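Local coordinates for protein hyaluronidase (Thermobaculum terrenum, PDB 5DIY) that probably removes N-acetylglucosamine from O-GlcNAc-modified proteins as a glycoside hydrolase of family 84, at residues S135-A140 / L174-I179; T166-D171 / F191-N196; H200-S205 / D241-E246; H206-Q211 / H248-G253. All coordinates share one frame; numbering follows the deposited sequence.

Overall arrangement
All four contacts belong to the (beta/alpha)8 barrel, whose eight parallel strands close into a ring. Contacts 1 and 2 interleave along the chain and touch, with centres about 14 Å apart: helix 175-183, used in contact 1, follows the loop 166-171 of contact 2. Contacts 3 and 4 come next, interleave likewise and share helix 204-214, their centres about 10 Å apart. Contact 2 touches both of them, since strand 189-192 leads through its loop into that helix. Contact 1 lies in the helical shell, about 27 Å from contact 3 between centres. Together they run from the outer helices to the strand-end loops, where contact 2 borders the bound sugar.

Contact 1: residues S135-A140 / L174-I179; sequences SNLAEA and LEYLRI
Ala138 fits against Tyr176 and Ile179 where the first turns of helices 137-153 and 175-183 meet. Its methyl CB lies 3.6 Å from Tyr176 CD2, approaching the ring obliquely. The same CB is 3.5 Å from the carbonyl Tyr176 O, and it also reaches Ile179 CG2 at 3.6 Å. With only a methyl in between, the backbones come close: the CA atoms of Ala138 and Tyr176 are 5.5 Å apart. Leu137 extends the apolar patch, its CD1 lying 3.9 Å from Tyr176 CE2, while the end of Ile179 meets the end of the Asn136 side chain tip to tip. Tyr176 CG stands anti to its backbone N (chi1 167°), which directs CG toward helix 137-153.

Beyond this shell, Tyr176 OH is hydrogen-bonded to Gln141 OE1 and to Thr166 N, so the far end of the ring is tied both to helix 137-153 and to the loop after strand 160-164. A phenylalanine here would probably leave Gln141 OE1 and Thr166 N without their shared partner and the ring held by packing alone. Ser135 N, just before the N-cap Asn136, donates to Glu139 OE2 of the first turn over 3.1 Å. The chemistry thus divides: methyl and ring packing joins two successive helices of the barrel shell, and one phenolic hydroxyl adds polar links to Gln141 on the neighbouring helix and to the loop.

Contact 2: residues T166-D171 / F191-N196; sequences TFYCND and FWTGPN. With NAG (2-acetamido-2-deoxy-beta-D-glucopyranose), chain E.
At the sugar-binding end of the TIM barrel, the loop after strand 160-164 meets the end of strand 189-192 and the turn that follows it. Two backbone bonds join them. Thr193 N gives a nearly straight bond to Tyr168 O (2.8 Å, 171° at the hydrogen), and Asn170 N donates to Gly194 O over 2.9 Å. Gly194 has backbone angles that would jam a CB against the preceding carbonyl oxygen.

The indole of Trp192 packs by one face against the backbone of the first loop. CG is anti to the backbone N (chi1 -177°), starting the indole toward that loop; the face takes Tyr168 O and Cys169 CA, both offset toward the rim, and Tyr168 O is 3.3 Å from Trp192 CE3. Trp192 also packs on Met207 and Val210 of helix 204-214, so an alanine here would probably open a gap between that helix and the loop and leave the Tyr168-Cys169 backbone without its flat support.

Thr193 is fixed by its hydroxyl, OG1 donating to Asn196 O over 2.9 Å, and its CG2 sits 3.5 Å from Tyr168 CD1. The phenol of Tyr168 borders the bound N-acetylglucosamine, and Tyr168 OH is hydrogen-bonded to OD1 of Asn120, an engineered residue at the predicted proton-donor position. The sugar's acetamide methyl, NAG C8, lies over the centre of the Tyr168 ring, 3.8 Å above its plane.

Contact 3: residues H200-S205 / D241-E246; sequences HEITTS and DHRDPE
The guanidinium of Arg243 carries Ile202 on one face, CG1 lying 3.6 Å above the plane and toward the rim, while His200 O sits in plane at its edge. There Arg243 NH1 makes a weak bond to His200 O (3.0 Å, 124° at the hydrogen), and NH2 forms a salt bridge with Asp222 OD1. The His242 ring has Asp241 CG over one face and His200 O near its plane at the edge. It meets the His200 ring obliquely, planes at 60°.

The two backbones run side by side in the same direction, 9° apart, and form a single parallel bridge about Ile202 and Arg243. Ile202 N donates to His242 O, and Ile202 O in turn accepts from Asp244 N, each over 3.0 Å.

Asp244 then reaches the start of helix 204-214. Its OD2, met from above the carboxylate plane, accepts a bond from Thr204 N at 3.1 Å, and a negative charge there would probably suit the helix dipole. Thr203 is the N-cap, its OG1 bonded to His206 N. With this cap and the further bond from Thr204 N to Asp244, the helix start is tied by a short parallel pairing to the loop before strand 251-256 of the TIM barrel.

Contact 4: residues H206-Q211 / H248-G253; sequences HMQEVQ and HTHVVG
His250 and Val251 are the residues of His248-Gly253 that press on helix 204-214. Before them comes Thr249, whose CG2 lies over the face of the His250 ring turned away from the helix. The opposite face receives Gln208: its CG stands 3.4 Å from the ring centroid and 23° off the normal, a CH-pi contact. The Gln208 amide is turned 88° to the ring. At the ring's edge, in plane, Gln211 OE1 comes within 3.2 Å of His250 CD2, its side chain crossing at about a right angle. His250 CG stands anti to the carbonyl carbon (chi1 -52°), directed at the helix.

The backbone of His250 joins the helix through one water, which donates to His250 O at 2.8 Å and to Met207 O at 3.0 Å. Met207 O also accepts from Gln211 N, so this oxygen is gripped twice. Next, Val251 CG2 lies 3.9 Å from Met207 CG, and the bends at chi2 and chi3 bring Met207 CE back to the same methyl. Val252 and Gly253 then bond through their backbones to Ala218 and Leu220 of strand 218-222, and the Met207 side chain, packing on that strand and on Trp192 of strand 189-192, fills the interface between helix and barrel.

Contact 1: residues S135-A140 / L174-I179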
# COMPACT_ATOMS: atom_id res chain seq x y z
N SER C 135 -12.47 0.86 33.94
CA SER C 135 -11.34 -0.03 34.24
C SER C 135 -10.28 -0.09 33.14
O SER C 135 -9.11 -0.36 33.43
CB SER C 135 -11.83 -1.46 34.51
OG SER C 135 -12.60 -1.51 35.70
N ASN C 136 -10.68 0.14 31.89
CA ASN C 136 -9.77 0.06 30.74
C ASN C 136 -10.32 0.75 29.47
O ASN C 136 -11.46 1.22 29.45
CB ASN C 136 -9.38 -1.40 30.46
CG ASN C 136 -10.58 -2.34 30.45
OD1 ASN C 136 -10.72 -3.20 31.30
ND2 ASN C 136 -11.45 -2.17 29.47
N LEU C 137 -9.47 0.82 28.44
CA LEU C 137 -9.76 1.51 27.17
C LEU C 137 -11.03 0.99 26.51
O LEU C 137 -11.88 1.77 26.09
CB LEU C 137 -8.59 1.34 26.18
CG LEU C 137 -8.09 2.50 25.31
CD1 LEU C 137 -7.55 1.95 24.00
CD2 LEU C 137 -9.13 3.58 25.05
N ALA C 138 -11.13 -0.33 26.41
CA ALA C 138 -12.28 -0.99 25.78
C ALA C 138 -13.62 -0.60 26.40
O ALA C 138 -14.61 -0.43 25.69
CB ALA C 138 -12.11 -2.51 25.80
N GLU C 139 -13.65 -0.42 27.72
CA GLU C 139 -14.87 -0.05 28.45
C GLU C 139 -15.24 1.39 28.17
O GLU C 139 -16.42 1.71 27.96
CB GLU C 139 -14.71 -0.26 29.97
CG GLU C 139 -15.08 -1.66 30.45
CD GLU C 139 -14.84 -1.87 31.95
OE1 GLU C 139 -14.75 -3.04 32.36
OE2 GLU C 139 -14.73 -0.88 32.71
N ALA C 140 -14.24 2.27 28.19
CA ALA C 140 -14.45 3.69 27.93
C ALA C 140 -15.01 3.88 26.52
O ALA C 140 -16.04 4.53 26.35
CB ALA C 140 -13.15 4.46 28.09
N LEU C 174 -7.38 -11.05 21.94
CA LEU C 174 -6.95 -10.09 22.96
C LEU C 174 -8.13 -9.68 23.84
O LEU C 174 -9.26 -9.57 23.35
CB LEU C 174 -6.34 -8.86 22.29
CG LEU C 174 -5.52 -7.89 23.14
CD1 LEU C 174 -4.18 -8.50 23.51
CD2 LEU C 174 -5.32 -6.58 22.40
N GLU C 175 -7.87 -9.48 25.13
CA GLU C 175 -8.91 -9.15 26.11
C GLU C 175 -9.71 -7.91 25.72
O GLU C 175 -10.94 -7.91 25.79
CB GLU C 175 -8.28 -8.95 27.50
CG GLU C 175 -9.26 -8.61 28.61
CD GLU C 175 -8.60 -8.51 29.97
OE1 GLU C 175 -8.26 -9.57 30.54
OE2 GLU C 175 -8.42 -7.38 30.48
N TYR C 176 -9.00 -6.85 25.32
CA TYR C 176 -9.60 -5.64 24.77
C TYR C 176 -10.70 -5.96 23.72
O TYR C 176 -11.81 -5.42 23.80
CB TYR C 176 -8.50 -4.74 24.18
CG TYR C 176 -8.98 -3.61 23.31
CD1 TYR C 176 -9.29 -3.83 21.97
CD2 TYR C 176 -9.12 -2.31 23.81
CE1 TYR C 176 -9.74 -2.80 21.16
CE2 TYR C 176 -9.56 -1.27 23.00
CZ TYR C 176 -9.88 -1.53 21.68
OH TYR C 176 -10.33 -0.53 20.85
N LEU C 177 -10.38 -6.81 22.75
CA LEU C 177 -11.32 -7.20 21.69
C LEU C 177 -12.54 -7.97 22.21
O LEU C 177 -13.66 -7.78 21.72
CB LEU C 177 -10.62 -8.05 20.63
CG LEU C 177 -9.55 -7.33 19.80
CD1 LEU C 177 -8.73 -8.34 19.01
CD2 LEU C 177 -10.19 -6.29 18.89
N ARG C 178 -12.31 -8.85 23.20
CA ARG C 178 -13.40 -9.60 23.85
C ARG C 178 -14.33 -8.68 24.65
O ARG C 178 -15.55 -8.85 24.61
CB ARG C 178 -12.83 -10.71 24.74
CG ARG C 178 -12.51 -12.01 24.00
CD ARG C 178 -11.23 -12.69 24.50
NE ARG C 178 -11.09 -12.62 25.96
CZ ARG C 178 -9.94 -12.72 26.64
NH1 ARG C 178 -8.77 -12.91 26.03
NH2 ARG C 178 -9.97 -12.62 27.97
N ILE C 179 -13.76 -7.69 25.34
CA ILE C 179 -14.55 -6.69 26.06
C ILE C 179 -15.37 -5.87 25.07
O ILE C 179 -16.54 -5.58 25.31
CB ILE C 179 -13.66 -5.74 26.91
CG1 ILE C 179 -12.96 -6.51 28.04
CG2 ILE C 179 -14.50 -4.60 27.50
CD1 ILE C 179 -11.72 -5.82 28.56

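Contact 2: residues T166-D171 / F191-N196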
# COMPACT_ATOMS: atom_id res chain seq x y z
N THR C 166 -8.57 0.31 18.85
CA THR C 166 -7.17 0.67 19.12
C THR C 166 -6.24 -0.51 18.87
O THR C 166 -5.10 -0.32 18.46
CB THR C 166 -7.04 1.22 20.55
OG1 THR C 166 -7.92 2.35 20.69
CG2 THR C 166 -5.62 1.66 20.85
N PHE C 167 -6.74 -1.73 19.10
CA PHE C 167 -6.07 -2.96 18.68
C PHE C 167 -6.84 -3.51 17.49
O PHE C 167 -7.92 -4.09 17.66
CB PHE C 167 -6.01 -3.95 19.85
CG PHE C 167 -5.14 -3.48 20.99
CD1 PHE C 167 -5.67 -2.66 21.99
CD2 PHE C 167 -3.80 -3.83 21.05
CE1 PHE C 167 -4.87 -2.21 23.03
CE2 PHE C 167 -2.99 -3.38 22.09
CZ PHE C 167 -3.53 -2.57 23.08
N TYR C 168 -6.29 -3.31 16.29
CA TYR C 168 -6.99 -3.57 15.02
C TYR C 168 -6.35 -4.64 14.12
O TYR C 168 -6.81 -4.86 13.00
CB TYR C 168 -7.16 -2.26 14.22
CG TYR C 168 -5.88 -1.49 13.94
CD1 TYR C 168 -5.03 -1.85 12.88
CD2 TYR C 168 -5.52 -0.40 14.72
CE1 TYR C 168 -3.86 -1.14 12.63
CE2 TYR C 168 -4.36 0.32 14.47
CZ TYR C 168 -3.54 -0.05 13.43
OH TYR C 168 -2.39 0.68 13.21
N CYS C 169 -5.31 -5.31 14.61
CA CYS C 169 -4.63 -6.36 13.87
C CYS C 169 -3.96 -7.33 14.81
O CYS C 169 -3.92 -7.11 16.02
CB CYS C 169 -3.58 -5.75 12.93
SG CYS C 169 -2.23 -4.86 13.75
N ASN C 170 -3.44 -8.41 14.24
CA ASN C 170 -2.60 -9.39 14.94
C ASN C 170 -3.43 -10.36 15.81
O ASN C 170 -4.00 -11.29 15.25
CB ASN C 170 -1.44 -8.70 15.69
CG ASN C 170 -0.35 -9.66 16.13
OD1 ASN C 170 -0.33 -10.83 15.76
ND2 ASN C 170 0.58 -9.15 16.93
N ASP C 171 -3.52 -10.15 17.12
CA ASP C 171 -4.11 -11.15 18.03
C ASP C 171 -5.63 -10.95 18.13
O ASP C 171 -6.08 -10.00 18.77
CB ASP C 171 -3.45 -11.06 19.41
CG ASP C 171 -3.88 -12.18 20.38
OD1 ASP C 171 -4.82 -12.96 20.07
OD2 ASP C 171 -3.27 -12.27 21.46
N PHE C 191 -13.92 -2.43 12.59
CA PHE C 191 -12.84 -2.62 11.62
C PHE C 191 -11.76 -3.56 12.13
O PHE C 191 -11.58 -3.75 13.33
CB PHE C 191 -12.18 -1.27 11.24
CG PHE C 191 -12.78 -0.59 10.04
CD1 PHE C 191 -12.94 -1.27 8.84
CD2 PHE C 191 -13.13 0.75 10.09
CE1 PHE C 191 -13.45 -0.65 7.72
CE2 PHE C 191 -13.65 1.39 8.97
CZ PHE C 191 -13.81 0.69 7.79
N TRP C 192 -11.02 -4.12 11.18
CA TRP C 192 -9.92 -5.03 11.46
C TRP C 192 -9.05 -5.12 10.20
O TRP C 192 -9.59 -5.20 9.09
CB TRP C 192 -10.49 -6.40 11.83
CG TRP C 192 -9.48 -7.39 12.21
CD1 TRP C 192 -9.00 -8.39 11.43
CD2 TRP C 192 -8.82 -7.50 13.47
NE1 TRP C 192 -8.06 -9.11 12.12
CE2 TRP C 192 -7.93 -8.58 13.37
CE3 TRP C 192 -8.87 -6.77 14.66
CZ2 TRP C 192 -7.11 -8.97 14.43
CZ3 TRP C 192 -8.06 -7.16 15.71
CH2 TRP C 192 -7.20 -8.25 15.60
N THR C 193 -7.73 -5.10 10.36
CA THR C 193 -6.81 -5.08 9.20
C THR C 193 -6.16 -6.43 8.88
O THR C 193 -5.59 -6.59 7.81
CB THR C 193 -5.71 -3.98 9.32
OG1 THR C 193 -4.72 -4.36 10.29
CG2 THR C 193 -6.32 -2.64 9.73
N GLY C 194 -6.26 -7.39 9.80
CA GLY C 194 -5.84 -8.78 9.56
C GLY C 194 -4.70 -9.14 10.49
O GLY C 194 -4.54 -8.51 11.53
N PRO C 195 -3.89 -10.16 10.14
CA PRO C 195 -2.76 -10.52 11.00
C PRO C 195 -1.71 -9.42 11.20
O PRO C 195 -1.07 -9.37 12.24
CB PRO C 195 -2.14 -11.74 10.30
CG PRO C 195 -3.27 -12.32 9.52
CD PRO C 195 -4.10 -11.16 9.07
N ASN C 196 -1.55 -8.54 10.21
CA ASN C 196 -0.62 -7.40 10.28
C ASN C 196 -1.35 -6.12 9.95
O ASN C 196 -2.54 -6.15 9.61
CB ASN C 196 0.54 -7.61 9.29
CG ASN C 196 1.17 -8.98 9.41
OD1 ASN C 196 1.93 -9.25 10.35
ND2 ASN C 196 0.87 -9.87 8.46
C1 NAG E . -2.20 2.37 10.09
C2 NAG E . -3.40 3.33 9.94
C3 NAG E . -3.65 3.79 8.50
C4 NAG E . -2.37 3.72 7.68
C5 NAG E . -1.92 2.27 7.62
C6 NAG E . -0.62 2.08 6.83
C7 NAG E . -5.19 1.64 10.17
C8 NAG E . -6.44 1.29 10.93
N2 NAG E . -4.61 2.78 10.54
O3 NAG E . -4.16 5.13 8.52
O4 NAG E . -2.61 4.17 6.35
O5 NAG E . -1.81 1.66 8.91
O6 NAG E . 0.43 2.92 7.30
O7 NAG E . -4.75 0.91 9.29

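Contact 3: residues H200-S205 / D241-E246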
# COMPACT_ATOMS: atom_id res chain seq x y z
N HIS C 200 -0.28 -9.83 4.82
CA HIS C 200 0.16 -10.68 3.70
C HIS C 200 -1.00 -11.49 3.16
O HIS C 200 -1.23 -11.51 1.95
CB HIS C 200 1.29 -11.62 4.12
CG HIS C 200 1.74 -12.53 3.00
ND1 HIS C 200 1.95 -13.88 3.18
CD2 HIS C 200 1.98 -12.27 1.70
CE1 HIS C 200 2.32 -14.41 2.03
NE2 HIS C 200 2.34 -13.46 1.11
N GLU C 201 -1.70 -12.15 4.06
CA GLU C 201 -2.86 -12.97 3.71
C GLU C 201 -3.96 -12.75 4.74
O GLU C 201 -3.69 -12.47 5.91
CB GLU C 201 -2.47 -14.45 3.67
CG GLU C 201 -1.71 -14.92 4.91
CD GLU C 201 -1.52 -16.42 4.96
OE1 GLU C 201 -1.49 -17.07 3.88
OE2 GLU C 201 -1.39 -16.95 6.08
N ILE C 202 -5.20 -12.87 4.29
CA ILE C 202 -6.36 -12.83 5.19
C ILE C 202 -7.15 -14.12 4.95
O ILE C 202 -7.69 -14.33 3.87
CB ILE C 202 -7.23 -11.57 5.00
CG1 ILE C 202 -6.36 -10.31 5.10
CG2 ILE C 202 -8.33 -11.51 6.07
CD1 ILE C 202 -7.13 -9.01 5.01
N THR C 203 -7.18 -14.98 5.98
CA THR C 203 -7.81 -16.30 5.89
C THR C 203 -9.18 -16.33 6.58
O THR C 203 -9.45 -15.53 7.48
CB THR C 203 -6.92 -17.38 6.53
OG1 THR C 203 -6.76 -17.09 7.93
CG2 THR C 203 -5.56 -17.43 5.85
N THR C 204 -10.02 -17.28 6.17
CA THR C 204 -11.33 -17.50 6.80
C THR C 204 -11.15 -17.90 8.26
O THR C 204 -11.86 -17.41 9.14
CB THR C 204 -12.15 -18.60 6.09
OG1 THR C 204 -11.42 -19.84 6.12
CG2 THR C 204 -12.46 -18.23 4.65
N SER C 205 -10.18 -18.78 8.50
CA SER C 205 -9.81 -19.18 9.86
C SER C 205 -9.52 -17.98 10.76
O SER C 205 -9.98 -17.93 11.91
CB SER C 205 -8.59 -20.09 9.84
OG SER C 205 -8.26 -20.54 11.14
N ASP C 241 -4.59 -9.76 -3.69
CA ASP C 241 -4.22 -11.17 -3.60
C ASP C 241 -4.21 -11.71 -2.17
O ASP C 241 -4.13 -10.94 -1.21
CB ASP C 241 -2.83 -11.39 -4.23
CG ASP C 241 -2.68 -12.75 -4.90
OD1 ASP C 241 -3.53 -13.65 -4.73
OD2 ASP C 241 -1.66 -12.93 -5.60
N HIS C 242 -4.28 -13.04 -2.08
CA HIS C 242 -4.12 -13.79 -0.83
C HIS C 242 -5.24 -13.54 0.18
O HIS C 242 -5.04 -13.66 1.39
CB HIS C 242 -2.74 -13.52 -0.21
CG HIS C 242 -1.62 -13.67 -1.18
ND1 HIS C 242 -0.54 -12.82 -1.21
CD2 HIS C 242 -1.42 -14.57 -2.18
CE1 HIS C 242 0.28 -13.20 -2.17
NE2 HIS C 242 -0.23 -14.25 -2.77
N ARG C 243 -6.42 -13.21 -0.34
CA ARG C 243 -7.62 -13.08 0.47
C ARG C 243 -8.46 -14.29 0.14
O ARG C 243 -8.75 -14.54 -1.03
CB ARG C 243 -8.37 -11.77 0.16
CG ARG C 243 -7.92 -10.59 1.00
CD ARG C 243 -6.50 -10.16 0.66
NE ARG C 243 -5.98 -9.11 1.54
CZ ARG C 243 -4.71 -8.99 1.94
NH1 ARG C 243 -3.77 -9.87 1.58
NH2 ARG C 243 -4.36 -7.98 2.74
N ASP C 244 -8.83 -15.06 1.16
CA ASP C 244 -9.51 -16.34 0.95
C ASP C 244 -10.78 -16.16 0.13
O ASP C 244 -11.47 -15.16 0.29
CB ASP C 244 -9.82 -17.04 2.28
CG ASP C 244 -8.70 -17.97 2.75
OD1 ASP C 244 -7.57 -17.91 2.21
OD2 ASP C 244 -8.96 -18.78 3.67
N PRO C 245 -11.09 -17.11 -0.78
CA PRO C 245 -12.33 -17.01 -1.58
C PRO C 245 -13.64 -16.98 -0.77
O PRO C 245 -14.65 -16.51 -1.30
CB PRO C 245 -12.30 -18.27 -2.45
CG PRO C 245 -10.87 -18.67 -2.53
CD PRO C 245 -10.20 -18.18 -1.28
N GLU C 246 -13.62 -17.47 0.47
CA GLU C 246 -14.81 -17.56 1.31
C GLU C 246 -14.76 -16.64 2.54
O GLU C 246 -15.46 -16.88 3.52
CB GLU C 246 -15.03 -19.02 1.72
CG GLU C 246 -14.95 -20.00 0.55
CD GLU C 246 -15.37 -21.42 0.90
OE1 GLU C 246 -15.77 -22.16 -0.04
OE2 GLU C 246 -15.30 -21.81 2.09

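Contact 4: residues H206-Q211 / H248-G253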
# COMPACT_ATOMS: atom_id res chain seq x y z
N HIS C 206 -8.74 -17.03 10.24
CA HIS C 206 -8.39 -15.84 11.01
C HIS C 206 -9.61 -14.98 11.30
O HIS C 206 -9.82 -14.58 12.44
CB HIS C 206 -7.32 -15.01 10.28
CG HIS C 206 -6.82 -13.85 11.07
ND1 HIS C 206 -6.15 -14.00 12.26
CD2 HIS C 206 -6.90 -12.51 10.86
CE1 HIS C 206 -5.83 -12.81 12.74
NE2 HIS C 206 -6.28 -11.89 11.91
N MET C 207 -10.42 -14.71 10.27
CA MET C 207 -11.60 -13.86 10.44
C MET C 207 -12.72 -14.53 11.25
O MET C 207 -13.54 -13.84 11.86
CB MET C 207 -12.11 -13.33 9.10
CG MET C 207 -11.08 -12.49 8.33
SD MET C 207 -10.28 -11.17 9.27
CE MET C 207 -11.72 -10.18 9.70
N GLN C 208 -12.75 -15.87 11.25
CA GLN C 208 -13.59 -16.65 12.17
C GLN C 208 -13.28 -16.33 13.62
O GLN C 208 -14.19 -16.10 14.42
CB GLN C 208 -13.40 -18.17 11.97
CG GLN C 208 -14.28 -18.81 10.92
CD GLN C 208 -14.05 -20.31 10.78
OE1 GLN C 208 -13.12 -20.87 11.37
NE2 GLN C 208 -14.90 -20.97 10.00
N GLU C 209 -11.99 -16.33 13.96
CA GLU C 209 -11.55 -16.01 15.32
C GLU C 209 -11.95 -14.60 15.70
O GLU C 209 -12.51 -14.38 16.77
CB GLU C 209 -10.05 -16.17 15.47
CG GLU C 209 -9.56 -17.61 15.40
CD GLU C 209 -8.05 -17.69 15.46
OE1 GLU C 209 -7.40 -17.45 14.42
OE2 GLU C 209 -7.52 -17.99 16.55
N VAL C 210 -11.68 -13.64 14.80
CA VAL C 210 -12.06 -12.24 15.03
C VAL C 210 -13.57 -12.13 15.28
O VAL C 210 -13.99 -11.45 16.22
CB VAL C 210 -11.66 -11.32 13.84
CG1 VAL C 210 -12.18 -9.90 14.06
CG2 VAL C 210 -10.15 -11.28 13.66
N GLN C 211 -14.35 -12.80 14.44
CA GLN C 211 -15.81 -12.81 14.55
C GLN C 211 -16.29 -13.29 15.93
O GLN C 211 -17.23 -12.72 16.47
CB GLN C 211 -16.43 -13.66 13.42
CG GLN C 211 -17.90 -14.02 13.61
CD GLN C 211 -18.54 -14.64 12.38
OE1 GLN C 211 -17.85 -15.12 11.48
NE2 GLN C 211 -19.86 -14.64 12.34
N HIS C 248 -16.11 -13.78 2.64
CA HIS C 248 -17.46 -13.20 2.69
C HIS C 248 -18.39 -13.87 3.72
O HIS C 248 -19.25 -13.20 4.29
CB HIS C 248 -18.12 -13.17 1.30
CG HIS C 248 -18.36 -14.52 0.70
ND1 HIS C 248 -19.47 -15.28 0.99
CD2 HIS C 248 -17.64 -15.23 -0.21
CE1 HIS C 248 -19.43 -16.40 0.30
NE2 HIS C 248 -18.33 -16.40 -0.43
N THR C 249 -18.19 -15.16 3.96
CA THR C 249 -18.90 -15.88 5.03
C THR C 249 -18.70 -15.27 6.43
O THR C 249 -19.63 -15.29 7.23
CB THR C 249 -18.50 -17.38 5.03
OG1 THR C 249 -18.84 -17.95 3.76
CG2 THR C 249 -19.20 -18.17 6.13
N HIS C 250 -17.52 -14.73 6.70
CA HIS C 250 -17.19 -14.19 8.04
C HIS C 250 -16.97 -12.68 8.10
O HIS C 250 -16.69 -12.15 9.17
CB HIS C 250 -15.96 -14.92 8.58
CG HIS C 250 -16.09 -16.41 8.54
ND1 HIS C 250 -15.55 -17.17 7.53
CD2 HIS C 250 -16.78 -17.26 9.33
CE1 HIS C 250 -15.86 -18.44 7.72
NE2 HIS C 250 -16.61 -18.52 8.80
N VAL C 251 -17.13 -12.00 6.96
CA VAL C 251 -16.84 -10.57 6.86
C VAL C 251 -18.03 -9.87 6.20
O VAL C 251 -18.51 -10.31 5.15
CB VAL C 251 -15.53 -10.36 6.06
CG1 VAL C 251 -15.31 -8.89 5.72
CG2 VAL C 251 -14.34 -10.90 6.85
N VAL C 252 -18.50 -8.80 6.82
CA VAL C 252 -19.64 -8.01 6.30
C VAL C 252 -19.24 -7.13 5.09
O VAL C 252 -20.08 -6.83 4.24
CB VAL C 252 -20.29 -7.15 7.43
CG1 VAL C 252 -19.39 -6.00 7.86
CG2 VAL C 252 -21.65 -6.60 7.00
N GLY C 253 -17.98 -6.73 5.03
CA GLY C 253 -17.48 -5.97 3.89
C GLY C 253 -16.00 -5.67 4.00
O GLY C 253 -15.37 -5.96 5.03
O HOH W 1 -14.89 -11.31 11.12